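Local coordinates for p-47 protein (Clostridium botulinum, PDB 6EKT), which may help protect botulinum neurotoxin during its passage through the host gut, and has a fold resembling tubular lipid-binding proteins, at residues Pro107-Lys112 with Ile139-Ser144; Gly322-Thr327 with Ser334-Gln339; Phe344-Thr349 with Ser419-Val424; Ile29-Ser34 with Ile211-Thr216. All blocks are in the same frame, centred on the assembly; numbering follows the deposited sequence.

Contact 1: Pro107-Lys112 with Ile139-Ser144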
loop_
_atom_site.group_PDB
_atom_site.type_symbol
_atom_site.label_atom_id
_atom_site.label_comp_id
_atom_site.label_asym_id
_atom_site.label_seq_id
_atom_site.Cartn_x
_atom_site.Cartn_y
_atom_site.Cartn_z
ATOM N N PRO A 107 -17.888 -25.855 -14.280
ATOM C CA PRO A 107 -18.404 -24.520 -14.581
ATOM C C PRO A 107 -17.399 -23.412 -14.276
ATOM O O PRO A 107 -16.546 -23.553 -13.387
ATOM C CB PRO A 107 -19.618 -24.387 -13.644
ATOM C CG PRO A 107 -19.925 -25.789 -13.169
ATOM C CD PRO A 107 -18.567 -26.426 -13.102
ATOM N N VAL A 108 -17.504 -22.331 -15.043
ATOM C CA VAL A 108 -16.763 -21.112 -14.762
ATOM C C VAL A 108 -17.787 -20.038 -14.428
ATOM O O VAL A 108 -18.661 -19.708 -15.251
ATOM C CB VAL A 108 -15.879 -20.675 -15.958
ATOM C CG1 VAL A 108 -15.072 -19.426 -15.609
ATOM C CG2 VAL A 108 -14.960 -21.811 -16.383
ATOM N N LEU A 109 -17.686 -19.526 -13.205
ATOM C CA LEU A 109 -18.547 -18.477 -12.738
ATOM C C LEU A 109 -17.747 -17.202 -12.490
ATOM O O LEU A 109 -16.504 -17.223 -12.419
ATOM C CB LEU A 109 -19.254 -18.899 -11.441
ATOM C CG LEU A 109 -19.923 -20.279 -11.412
ATOM C CD1 LEU A 109 -20.400 -20.652 -10.015
ATOM C CD2 LEU A 109 -21.074 -20.323 -12.396
ATOM N N GLU A 110 -18.473 -16.099 -12.372
ATOM C CA GLU A 110 -17.934 -14.891 -11.781
ATOM C C GLU A 110 -18.795 -14.517 -10.596
ATOM O O GLU A 110 -20.017 -14.441 -10.709
ATOM C CB GLU A 110 -17.853 -13.749 -12.800
ATOM C CG GLU A 110 -16.579 -13.805 -13.609
ATOM C CD GLU A 110 -16.396 -12.631 -14.554
ATOM O OE1 GLU A 110 -15.642 -12.800 -15.521
ATOM O OE2 GLU A 110 -16.981 -11.539 -14.337
ATOM N N ILE A 111 -18.157 -14.296 -9.442
ATOM C CA ILE A 111 -18.902 -13.968 -8.232
ATOM C C ILE A 111 -18.338 -12.677 -7.667
ATOM O O ILE A 111 -17.115 -12.527 -7.559
ATOM C CB ILE A 111 -18.891 -15.111 -7.179
ATOM C CG1 ILE A 111 -19.405 -16.439 -7.801
ATOM C CG2 ILE A 111 -19.724 -14.722 -5.954
ATOM C CD1 ILE A 111 -19.485 -17.636 -6.859
ATOM N N LYS A 112 -19.239 -11.769 -7.315
ATOM C CA LYS A 112 -18.872 -10.486 -6.718
ATOM C C LYS A 112 -18.264 -10.688 -5.324
ATOM O O LYS A 112 -18.661 -11.603 -4.599
ATOM C CB LYS A 112 -20.109 -9.597 -6.627
ATOM C CG LYS A 112 -19.800 -8.140 -6.313
ATOM C CD LYS A 112 -21.042 -7.274 -6.269
ATOM C CE LYS A 112 -21.602 -6.947 -7.652
ATOM N NZ LYS A 112 -20.639 -6.180 -8.469
ATOM N N ILE A 139 -23.799 -13.354 -9.145
ATOM C CA ILE A 139 -23.295 -14.586 -9.742
ATOM C C ILE A 139 -23.611 -14.547 -11.229
ATOM O O ILE A 139 -24.770 -14.358 -11.606
ATOM C CB ILE A 139 -23.940 -15.860 -9.148
ATOM C CG1 ILE A 139 -23.756 -15.911 -7.628
ATOM C CG2 ILE A 139 -23.356 -17.119 -9.807
ATOM C CD1 ILE A 139 -24.714 -16.868 -6.937
ATOM N N LYS A 140 -22.571 -14.744 -12.038
ATOM C CA LYS A 140 -22.680 -14.859 -13.488
ATOM C C LYS A 140 -22.132 -16.199 -13.899
ATOM O O LYS A 140 -21.123 -16.655 -13.353
ATOM C CB LYS A 140 -21.900 -13.764 -14.218
ATOM C CG LYS A 140 -22.318 -12.337 -13.878
ATOM C CD LYS A 140 -21.587 -11.321 -14.750
ATOM C CE LYS A 140 -20.131 -11.194 -14.347
ATOM N NZ LYS A 140 -19.326 -10.318 -15.255
ATOM N N ILE A 141 -22.811 -16.838 -14.853
ATOM C CA ILE A 141 -22.292 -18.038 -15.484
ATOM C C ILE A 141 -21.494 -17.634 -16.719
ATOM O O ILE A 141 -22.039 -17.070 -17.676
ATOM C CB ILE A 141 -23.420 -19.052 -15.818
ATOM C CG1 ILE A 141 -24.135 -19.455 -14.516
ATOM C CG2 ILE A 141 -22.854 -20.262 -16.566
ATOM C CD1 ILE A 141 -25.425 -20.232 -14.701
ATOM N N ILE A 142 -20.198 -17.915 -16.677
ATOM C CA ILE A 142 -19.299 -17.654 -17.796
ATOM C C ILE A 142 -19.361 -18.819 -18.781
ATOM O O ILE A 142 -19.665 -18.599 -19.950
ATOM C CB ILE A 142 -17.854 -17.330 -17.313
ATOM C CG1 ILE A 142 -17.868 -16.202 -16.270
ATOM C CG2 ILE A 142 -16.929 -16.975 -18.479
ATOM C CD1 ILE A 142 -18.573 -14.908 -16.690
ATOM N N VAL A 143 -19.095 -20.040 -18.300
ATOM C CA VAL A 143 -19.158 -21.280 -19.093
ATOM C C VAL A 143 -19.850 -22.345 -18.245
ATOM O O VAL A 143 -19.459 -22.597 -17.103
ATOM C CB VAL A 143 -17.751 -21.804 -19.512
ATOM C CG1 VAL A 143 -17.870 -22.986 -20.469
ATOM C CG2 VAL A 143 -16.907 -20.710 -20.159
ATOM N N SER A 144 -20.878 -22.975 -18.803
ATOM C CA SER A 144 -21.620 -24.015 -18.080
ATOM C C SER A 144 -20.732 -25.225 -17.770
ATOM O O SER A 144 -20.735 -25.749 -16.644
ATOM C CB SER A 144 -22.892 -24.416 -18.854
ATOM O OG SER A 144 -23.729 -23.277 -19.022
#
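Val108 faces Ile142 and Val143 together, a classic beta bulge in the antiparallel hairpin of strands 108-118 and 124-141. Its carbonyl O takes both amides: Ile142 N at 2.8 Å from a tilted position, and Val143 N at 3.1 Å in the carbonyl plane on a lone pair. Val108 and Val143 lie side by side pointing the same way, while Ile142 CB comes alongside Val108 CG1 (3.9 Å). On the other face, the side chains of Leu109 and Ile141 are likewise aligned, Leu109 CD2 3.8 Å from Ile141 CG1, with Ile111 near Ile139 farther along. Phe166 of helix 152-168 packs against Leu109 and Ile139 there.

Glu110 shares the face of Val108. Its extended chain passes obliquely over Ile142, whose CD1 touches the carboxylate carbon CD at 3.8 Å. Lys140 bends at its third torsion (chi3 -73°), which carries CE past Glu110 CB and NZ to the carboxylate. Arg83 makes a salt bridge to the second oxygen, OE1, so two basic side chains hold the carboxylate and probably keep it ionised. Lys140 NZ approaches Glu110 OE2 from above the carboxylate plane, 44° out of it, at 2.8 Å.

Contact 2: Gly322-Thr327 with Ser334-Gln339; sequences GLVRLT and SDFEIQ
Gly322 lies beneath the ring of Phe336, its cross-strand partner in the antiparallel hairpin of strands 315-326 and 329-347. The glycine CA sits 4.1 Å from the centroid of the Phe336 ring, 23° off the normal, a CH-pi contact over the face. Gly322 C stands over the ring centre, and the peptide runs on beneath the rim to Leu323 N, 3.5 Å from Phe336 CE2. The ring gets there because CG is tucked between the backbone N and carbonyl carbon of Phe336 (chi1 58°), which folds it back across the neighbouring strand. Val324 CG1 adds a looser apolar touch to Phe336 CE2.

Backbone bonds fix this pairing: Gly322 and Phe336 exchange two, as do Val324 and Ser334. The carbonyl of Gly322 has a second task as well. Besides the amide of Phe336, which arrives from well above the carbonyl plane, it accepts from a water at 2.7 Å. The same water donates to Asp335 OD1 at 2.8 Å on the sheet face opposite the ring, and His368 NE2 bonds the other carboxylate oxygen, OD2.

Beyond the ring lies helix 374-394, packed on this sheet in a manner consistent with a TULIP-like fold. Ile391 meets Phe336, Val383 and Ser387 meet Val324, and Thr384 OG1 bonds Ser334 OG. The helix side is thus mainly apolar around one hydroxyl pair, the other face sets Asp335 and its water beside Leu323, and the bare glycine backbone lets the phenyl ring lie flat on the strand.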
loop_
_atom_site.group_PDB
_atom_site.type_symbol
_atom_site.label_atom_id
_atom_site.label_comp_id
_atom_site.label_asym_id
_atom_site.label_seq_id
_atom_site.Cartn_x
_atom_site.Cartn_y
_atom_site.Cartn_z
ATOM N N GLY A 322 20.630 29.425 5.522
ATOM C CA GLY A 322 20.840 29.797 6.921
ATOM C C GLY A 322 21.994 30.775 7.083
ATOM O O GLY A 322 22.486 31.365 6.112
ATOM N N LEU A 323 22.404 30.960 8.328
ATOM C CA LEU A 323 23.490 31.874 8.657
ATOM C C LEU A 323 24.176 31.364 9.918
ATOM O O LEU A 323 23.585 30.577 10.670
ATOM C CB LEU A 323 22.973 33.313 8.859
ATOM C CG LEU A 323 21.867 33.564 9.877
ATOM C CD1 LEU A 323 22.453 33.709 11.290
ATOM C CD2 LEU A 323 21.110 34.821 9.471
ATOM N N VAL A 324 25.397 31.833 10.144
ATOM C CA VAL A 324 26.105 31.524 11.389
ATOM C C VAL A 324 26.911 32.770 11.778
ATOM O O VAL A 324 27.628 33.337 10.946
ATOM C CB VAL A 324 26.982 30.233 11.299
ATOM C CG1 VAL A 324 28.066 30.332 10.215
ATOM C CG2 VAL A 324 27.559 29.844 12.663
ATOM N N ARG A 325 26.745 33.200 13.025
ATOM C CA ARG A 325 27.408 34.416 13.526
ATOM C C ARG A 325 28.590 34.015 14.400
ATOM O O ARG A 325 28.553 32.943 15.041
ATOM C CB ARG A 325 26.423 35.275 14.322
ATOM C CG ARG A 325 25.099 35.513 13.617
ATOM C CD ARG A 325 24.179 36.462 14.375
ATOM N NE ARG A 325 23.183 36.962 13.426
ATOM C CZ ARG A 325 23.365 38.033 12.636
ATOM N NH1 ARG A 325 24.487 38.781 12.700
ATOM N NH2 ARG A 325 22.410 38.363 11.788
ATOM N N LEU A 326 29.626 34.858 14.461
ATOM C CA LEU A 326 30.726 34.577 15.391
ATOM C C LEU A 326 30.346 34.820 16.846
ATOM O O LEU A 326 29.946 35.930 17.230
ATOM C CB LEU A 326 32.002 35.347 15.041
ATOM C CG LEU A 326 32.585 35.103 13.635
ATOM C CD1 LEU A 326 33.961 35.758 13.575
ATOM C CD2 LEU A 326 32.700 33.616 13.318
ATOM N N THR A 327 30.467 33.765 17.646
ATOM C CA THR A 327 30.313 33.849 19.102
ATOM C C THR A 327 31.278 34.889 19.669
ATOM O O THR A 327 32.495 34.844 19.421
ATOM C CB THR A 327 30.528 32.463 19.718
ATOM O OG1 THR A 327 29.560 31.581 19.152
ATOM C CG2 THR A 327 30.387 32.476 21.261
ATOM N N SER A 334 28.132 34.758 8.380
ATOM C CA SER A 334 28.040 34.242 7.026
ATOM C C SER A 334 26.609 33.843 6.726
ATOM O O SER A 334 25.947 33.275 7.592
ATOM C CB SER A 334 28.884 32.980 6.897
ATOM O OG SER A 334 30.230 33.326 6.738
ATOM N N ASP A 335 26.146 34.147 5.515
ATOM C CA ASP A 335 25.003 33.442 4.936
ATOM C C ASP A 335 25.505 32.194 4.234
ATOM O O ASP A 335 26.599 32.206 3.662
ATOM C CB ASP A 335 24.283 34.318 3.912
ATOM C CG ASP A 335 23.761 35.601 4.510
ATOM O OD1 ASP A 335 22.951 35.543 5.440
ATOM O OD2 ASP A 335 24.187 36.664 4.043
ATOM N N PHE A 336 24.704 31.128 4.274
ATOM C CA PHE A 336 25.006 29.941 3.480
ATOM C C PHE A 336 23.762 29.282 2.880
ATOM O O PHE A 336 22.645 29.469 3.362
ATOM C CB PHE A 336 25.819 28.931 4.284
ATOM C CG PHE A 336 25.143 28.489 5.555
ATOM C CD1 PHE A 336 24.120 27.523 5.522
ATOM C CD2 PHE A 336 25.525 29.017 6.773
ATOM C CE1 PHE A 336 23.492 27.104 6.693
ATOM C CE2 PHE A 336 24.903 28.589 7.957
ATOM C CZ PHE A 336 23.886 27.638 7.909
ATOM N N GLU A 337 23.977 28.520 1.814
ATOM C CA GLU A 337 22.905 27.745 1.193
ATOM C C GLU A 337 23.456 26.380 0.912
ATOM O O GLU A 337 24.627 26.264 0.567
ATOM C CB GLU A 337 22.483 28.402 -0.128
ATOM C CG GLU A 337 21.725 29.697 0.085
ATOM C CD GLU A 337 21.138 30.268 -1.197
ATOM O OE1 GLU A 337 20.437 29.536 -1.932
ATOM O OE2 GLU A 337 21.371 31.466 -1.446
ATOM N N ILE A 338 22.629 25.346 1.048
ATOM C CA ILE A 338 23.064 23.988 0.785
ATOM C C ILE A 338 21.982 23.321 -0.060
ATOM O O ILE A 338 20.785 23.505 0.196
ATOM C CB ILE A 338 23.267 23.188 2.110
ATOM C CG1 ILE A 338 24.378 23.825 2.970
ATOM C CG2 ILE A 338 23.647 21.728 1.855
ATOM C CD1 ILE A 338 24.452 23.278 4.381
ATOM N N GLN A 339 22.429 22.525 -1.032
ATOM C CA GLN A 339 21.560 21.649 -1.812
ATOM C C GLN A 339 22.092 20.210 -1.756
ATOM O O GLN A 339 23.186 19.944 -2.264
ATOM C CB GLN A 339 21.481 22.151 -3.260
ATOM C CG GLN A 339 21.029 23.603 -3.413
ATOM C CD GLN A 339 22.170 24.602 -3.383
ATOM O OE1 GLN A 339 23.300 24.297 -3.775
ATOM N NE2 GLN A 339 21.877 25.817 -2.929
HETATM O O HOH W 1 21.144 33.476 5.011
#

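Contact 3: Phe344-Thr349 with Ser419-Val424; sequences FVYNST and SQVTNV
A single water joins Tyr346 OH to the backbone of Val421: it lies 2.8 Å from the Tyr346 hydroxyl oxygen and donates to Val421 O at 3.0 Å. A long, weak bond from the same water reaches Thr422 O. Lying in the ring plane at the edge of the phenol, this water is a polar link between segments that no direct hydrogen bond joins.

Apolar contact carries the rest, and Val424 is at its centre. Its CG2 stands almost squarely over the Tyr346 ring, 3.7 Å from the centroid and 6° off the normal, a CH-pi contact, and its CB comes within 3.6 Å of Tyr346 CG. Ser348 N lies over the opposite face, 4.2 Å from the plane of the Tyr346 ring and displaced toward the rim. With CG anti to the backbone N (chi1 177°), the tyrosine reaches straight across. Phe344, two residues earlier, extends the same way: its CZ meets Val424 CG1 at 3.9 Å, and Val424 O lies at the ring edge, near its plane. Away from this packing, Asn347 OD1 accepts from Thr349 N at 2.9 Å, an Asx turn; the same OD1 also accepts from Asn350 N.

The two strands run nearly antiparallel but 7.7 Å apart, and they belong to different sheets, the large one containing 329-347 and the central one that 421-426 borders. Phe403 of helix 403-409 touches Val421 and Val424, Phe430 of strand 430-434 also packs on Val424, and Leu399 and Ala353 touch Phe344.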
loop_
_atom_site.group_PDB
_atom_site.type_symbol
_atom_site.label_atom_id
_atom_site.label_comp_id
_atom_site.label_asym_id
_atom_site.label_seq_id
_atom_site.Cartn_x
_atom_site.Cartn_y
_atom_site.Cartn_z
ATOM N N PHE A 344 17.397 7.010 -1.019
ATOM C CA PHE A 344 16.858 5.937 -0.186
ATOM C C PHE A 344 17.612 4.625 -0.440
ATOM O O PHE A 344 17.924 4.300 -1.586
ATOM C CB PHE A 344 15.337 5.726 -0.437
ATOM C CG PHE A 344 14.751 4.591 0.388
ATOM C CD1 PHE A 344 14.549 4.740 1.773
ATOM C CD2 PHE A 344 14.458 3.358 -0.194
ATOM C CE1 PHE A 344 14.037 3.689 2.537
ATOM C CE2 PHE A 344 13.949 2.304 0.572
ATOM C CZ PHE A 344 13.750 2.468 1.941
ATOM N N VAL A 345 17.898 3.882 0.631
ATOM C CA VAL A 345 18.503 2.554 0.562
ATOM C C VAL A 345 17.751 1.661 1.536
ATOM O O VAL A 345 17.447 2.078 2.659
ATOM C CB VAL A 345 20.007 2.546 0.985
ATOM C CG1 VAL A 345 20.576 1.130 0.941
ATOM C CG2 VAL A 345 20.842 3.460 0.096
ATOM N N TYR A 346 17.452 0.445 1.084
ATOM C CA TYR A 346 17.022 -0.633 1.956
ATOM C C TYR A 346 18.084 -1.709 1.882
ATOM O O TYR A 346 18.330 -2.292 0.816
ATOM C CB TYR A 346 15.644 -1.189 1.557
ATOM C CG TYR A 346 15.209 -2.365 2.420
ATOM C CD1 TYR A 346 14.991 -2.200 3.797
ATOM C CD2 TYR A 346 15.035 -3.647 1.866
ATOM C CE1 TYR A 346 14.602 -3.258 4.601
ATOM C CE2 TYR A 346 14.641 -4.717 2.661
ATOM C CZ TYR A 346 14.426 -4.513 4.023
ATOM O OH TYR A 346 14.037 -5.548 4.826
ATOM N N ASN A 347 18.749 -1.922 3.013
ATOM C CA ASN A 347 19.724 -2.991 3.173
ATOM C C ASN A 347 18.959 -4.245 3.603
ATOM O O ASN A 347 18.413 -4.300 4.710
ATOM C CB ASN A 347 20.755 -2.582 4.226
ATOM C CG ASN A 347 21.846 -3.619 4.436
ATOM O OD1 ASN A 347 21.618 -4.819 4.359
ATOM N ND2 ASN A 347 23.041 -3.142 4.749
ATOM N N SER A 348 18.920 -5.235 2.714
ATOM C CA SER A 348 18.149 -6.463 2.935
ATOM C C SER A 348 18.763 -7.412 3.978
ATOM O O SER A 348 18.081 -8.321 4.455
ATOM C CB SER A 348 17.926 -7.190 1.611
ATOM O OG SER A 348 19.168 -7.472 0.991
ATOM N N THR A 349 20.031 -7.200 4.335
ATOM C CA THR A 349 20.714 -8.056 5.324
ATOM C C THR A 349 20.395 -7.624 6.758
ATOM O O THR A 349 19.895 -8.428 7.552
ATOM C CB THR A 349 22.237 -8.125 5.075
ATOM O OG1 THR A 349 22.471 -8.376 3.685
ATOM C CG2 THR A 349 22.895 -9.249 5.904
ATOM N N SER A 419 5.250 -12.853 8.182
ATOM C CA SER A 419 6.419 -12.701 9.051
ATOM C C SER A 419 7.655 -12.144 8.341
ATOM O O SER A 419 8.542 -11.582 8.991
ATOM C CB SER A 419 6.749 -14.022 9.742
ATOM O OG SER A 419 7.179 -14.968 8.788
ATOM N N GLN A 420 7.708 -12.302 7.019
ATOM C CA GLN A 420 8.893 -11.931 6.255
ATOM C C GLN A 420 8.629 -10.864 5.177
ATOM O O GLN A 420 7.915 -11.105 4.198
ATOM C CB GLN A 420 9.563 -13.178 5.660
ATOM C CG GLN A 420 10.949 -12.919 5.089
ATOM C CD GLN A 420 11.822 -14.155 5.007
ATOM O OE1 GLN A 420 11.408 -15.267 5.353
ATOM N NE2 GLN A 420 13.055 -13.964 4.551
ATOM N N VAL A 421 9.216 -9.690 5.394
ATOM C CA VAL A 421 9.301 -8.650 4.376
ATOM C C VAL A 421 10.454 -9.038 3.464
ATOM O O VAL A 421 11.533 -9.394 3.939
ATOM C CB VAL A 421 9.548 -7.264 5.020
ATOM C CG1 VAL A 421 10.031 -6.244 3.998
ATOM C CG2 VAL A 421 8.286 -6.759 5.702
ATOM N N THR A 422 10.231 -8.953 2.162
ATOM C CA THR A 422 11.230 -9.344 1.165
ATOM C C THR A 422 11.897 -8.157 0.466
ATOM O O THR A 422 13.074 -8.223 0.127
ATOM C CB THR A 422 10.619 -10.267 0.093
ATOM O OG1 THR A 422 9.428 -9.668 -0.418
ATOM C CG2 THR A 422 10.281 -11.637 0.676
ATOM N N ASN A 423 11.140 -7.087 0.225
ATOM C CA ASN A 423 11.658 -5.914 -0.468
ATOM C C ASN A 423 10.965 -4.641 0.012
ATOM O O ASN A 423 9.789 -4.652 0.370
ATOM C CB ASN A 423 11.513 -6.041 -1.998
ATOM C CG ASN A 423 12.428 -7.099 -2.611
ATOM O OD1 ASN A 423 11.962 -7.992 -3.312
ATOM N ND2 ASN A 423 13.730 -7.001 -2.352
ATOM N N VAL A 424 11.718 -3.546 0.026
ATOM C CA VAL A 424 11.218 -2.236 0.431
ATOM C C VAL A 424 11.767 -1.271 -0.608
ATOM O O VAL A 424 12.988 -1.158 -0.774
ATOM C CB VAL A 424 11.702 -1.843 1.848
ATOM C CG1 VAL A 424 11.241 -0.450 2.215
ATOM C CG2 VAL A 424 11.212 -2.844 2.894
HETATM O O HOH W 2 14.159 -7.992 3.444
#

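Contact 4: Ile29-Ser34 with Ile211-Thr216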
loop_
_atom_site.group_PDB
_atom_site.type_symbol
_atom_site.label_atom_id
_atom_site.label_comp_id
_atom_site.label_asym_id
_atom_site.label_seq_id
_atom_site.Cartn_x
_atom_site.Cartn_y
_atom_site.Cartn_z
ATOM N N ILE A 29 -3.670 4.184 0.265
ATOM C CA ILE A 29 -2.909 2.961 0.544
ATOM C C ILE A 29 -3.565 1.858 -0.233
ATOM O O ILE A 29 -4.795 1.722 -0.204
ATOM C CB ILE A 29 -2.855 2.555 2.052
ATOM C CG1 ILE A 29 -2.463 3.759 2.928
ATOM C CG2 ILE A 29 -1.891 1.377 2.252
ATOM C CD1 ILE A 29 -2.481 3.489 4.441
ATOM N N VAL A 30 -2.739 1.102 -0.949
ATOM C CA VAL A 30 -3.231 0.009 -1.811
ATOM C C VAL A 30 -2.603 -1.273 -1.286
ATOM O O VAL A 30 -1.387 -1.294 -1.015
ATOM C CB VAL A 30 -2.870 0.247 -3.299
ATOM C CG1 VAL A 30 -3.343 -0.918 -4.162
ATOM C CG2 VAL A 30 -3.512 1.519 -3.801
ATOM N N TYR A 31 -3.425 -2.320 -1.125
ATOM C CA TYR A 31 -2.970 -3.606 -0.607
ATOM C C TYR A 31 -3.172 -4.679 -1.654
ATOM O O TYR A 31 -4.221 -4.717 -2.287
ATOM C CB TYR A 31 -3.788 -3.984 0.628
ATOM C CG TYR A 31 -3.799 -2.921 1.715
ATOM C CD1 TYR A 31 -4.704 -1.857 1.670
ATOM C CD2 TYR A 31 -2.923 -3.006 2.815
ATOM C CE1 TYR A 31 -4.734 -0.891 2.668
ATOM C CE2 TYR A 31 -2.937 -2.034 3.836
ATOM C CZ TYR A 31 -3.849 -0.996 3.756
ATOM O OH TYR A 31 -3.876 -0.036 4.723
ATOM N N GLY A 32 -2.180 -5.548 -1.840
ATOM C CA GLY A 32 -2.316 -6.646 -2.824
ATOM C C GLY A 32 -1.885 -8.028 -2.359
ATOM O O GLY A 32 -0.967 -8.163 -1.535
ATOM N N CYS A 33 -2.552 -9.055 -2.895
ATOM C CA CYS A 33 -2.179 -10.454 -2.652
ATOM C C CYS A 33 -2.318 -11.264 -3.927
ATOM O O CYS A 33 -3.262 -11.070 -4.705
ATOM C CB CYS A 33 -3.024 -11.090 -1.540
ATOM S SG CYS A 33 -2.518 -12.765 -1.047
ATOM N N SER A 34 -1.348 -12.151 -4.129
ATOM C CA SER A 34 -1.305 -13.082 -5.254
ATOM C C SER A 34 -2.474 -14.069 -5.166
ATOM O O SER A 34 -2.807 -14.550 -4.070
ATOM C CB SER A 34 0.047 -13.816 -5.213
ATOM O OG SER A 34 0.067 -14.951 -6.061
ATOM N N ILE A 211 -6.949 -4.317 -2.695
ATOM C CA ILE A 211 -7.884 -3.451 -1.959
ATOM C C ILE A 211 -7.304 -2.046 -2.056
ATOM O O ILE A 211 -6.142 -1.825 -1.695
ATOM C CB ILE A 211 -8.064 -3.896 -0.471
ATOM C CG1 ILE A 211 -8.798 -5.241 -0.399
ATOM C CG2 ILE A 211 -8.809 -2.834 0.350
ATOM C CD1 ILE A 211 -8.679 -5.969 0.947
ATOM N N LEU A 212 -8.112 -1.119 -2.560
ATOM C CA LEU A 212 -7.745 0.291 -2.687
ATOM C C LEU A 212 -8.396 1.041 -1.541
ATOM O O LEU A 212 -9.587 0.851 -1.305
ATOM C CB LEU A 212 -8.262 0.834 -4.032
ATOM C CG LEU A 212 -7.545 0.484 -5.341
ATOM C CD1 LEU A 212 -7.136 -0.961 -5.509
ATOM C CD2 LEU A 212 -8.355 0.938 -6.550
ATOM N N SER A 213 -7.642 1.892 -0.826
ATOM C CA SER A 213 -8.221 2.606 0.324
ATOM C C SER A 213 -7.917 4.091 0.324
ATOM O O SER A 213 -6.861 4.522 -0.166
ATOM C CB SER A 213 -7.755 2.006 1.676
ATOM O OG SER A 213 -6.394 2.325 1.978
ATOM N N VAL A 214 -8.836 4.857 0.920
ATOM C CA VAL A 214 -8.557 6.235 1.335
ATOM C C VAL A 214 -8.717 6.332 2.859
ATOM O O VAL A 214 -9.569 5.657 3.431
ATOM C CB VAL A 214 -9.471 7.211 0.564
ATOM C CG1 VAL A 214 -9.494 8.582 1.194
ATOM C CG2 VAL A 214 -8.957 7.363 -0.866
ATOM N N VAL A 215 -7.877 7.155 3.497
ATOM C CA VAL A 215 -7.823 7.304 4.956
ATOM C C VAL A 215 -8.550 8.566 5.493
ATOM O O VAL A 215 -8.464 8.878 6.688
ATOM C CB VAL A 215 -6.362 7.264 5.483
ATOM C CG1 VAL A 215 -5.697 5.912 5.203
ATOM C CG2 VAL A 215 -5.529 8.414 4.909
ATOM N N THR A 216 -9.249 9.271 4.608
ATOM C CA THR A 216 -10.159 10.381 4.970
ATOM C C THR A 216 -11.509 10.175 4.290
ATOM O O THR A 216 -11.673 9.254 3.484
ATOM C CB THR A 216 -9.617 11.762 4.529
ATOM O OG1 THR A 216 -9.713 11.879 3.098
ATOM C CG2 THR A 216 -8.176 11.961 4.950
HETATM O O HOH W 3 -5.881 1.785 4.712
#
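Ile29 pairs with Ser213 where strand 29-34 lies antiparallel to strand 208-214 inside the central six-stranded sheet. The carbonyl O of Ile29 is gripped twice by that one serine: Ser213 N donates at 2.9 Å nearly along the C=O axis, and Ser213 OG at 2.8 Å from a tilted position. The hydroxyl can bend back to it because OG sits between its own backbone N and carbonyl carbon (chi1 73°). At the far end of the isoleucine, CD1 meets Val215 CG1 at 4.1 Å.

Val30 turns to the other face, where its CG1 lies beside Leu212 CD1 (4.0 Å), both side chains pointing the same way. Tyr31 returns to the face of Ile29 and exchanges two backbone bonds with Ile211. Its ring passes with its edge toward Ser213 OG, and a water in the ring plane, 2.7 Å from Tyr31 OH, donates to Ser213 OG at 2.8 Å. Ile411 of strand 411-413 packs on both Tyr31 and Ile211. Beyond Tyr31 the ladder continues outside 211-216, with Cys33 bonded to Leu209, and Ser34 stands at the N-cap of helix 35-49, its OG weakly bonded to Arg36 N and also joined to Asp206 OD2.

Overall arrangement
Contacts 1 and 2 lie on opposite sides of the chain's centre, their own centres about 69 Å apart, and each is a buried hairpin pairing whose sheet packs on a helix. Contact 1 adds a salt bridge to its backbone ladder, contact 2 an aromatic ring laid on glycine. Contact 4, also buried and centred about 5 Å from the middle of the chain, pairs strands far apart in sequence, and contact 1 is nested in the loop it closes. Contact 3 is less buried. It takes one segment from strand 329-347, used also by contact 2, and the other from the sheet of contact 4, and it alone lacks backbone hydrogen bonds between its segments.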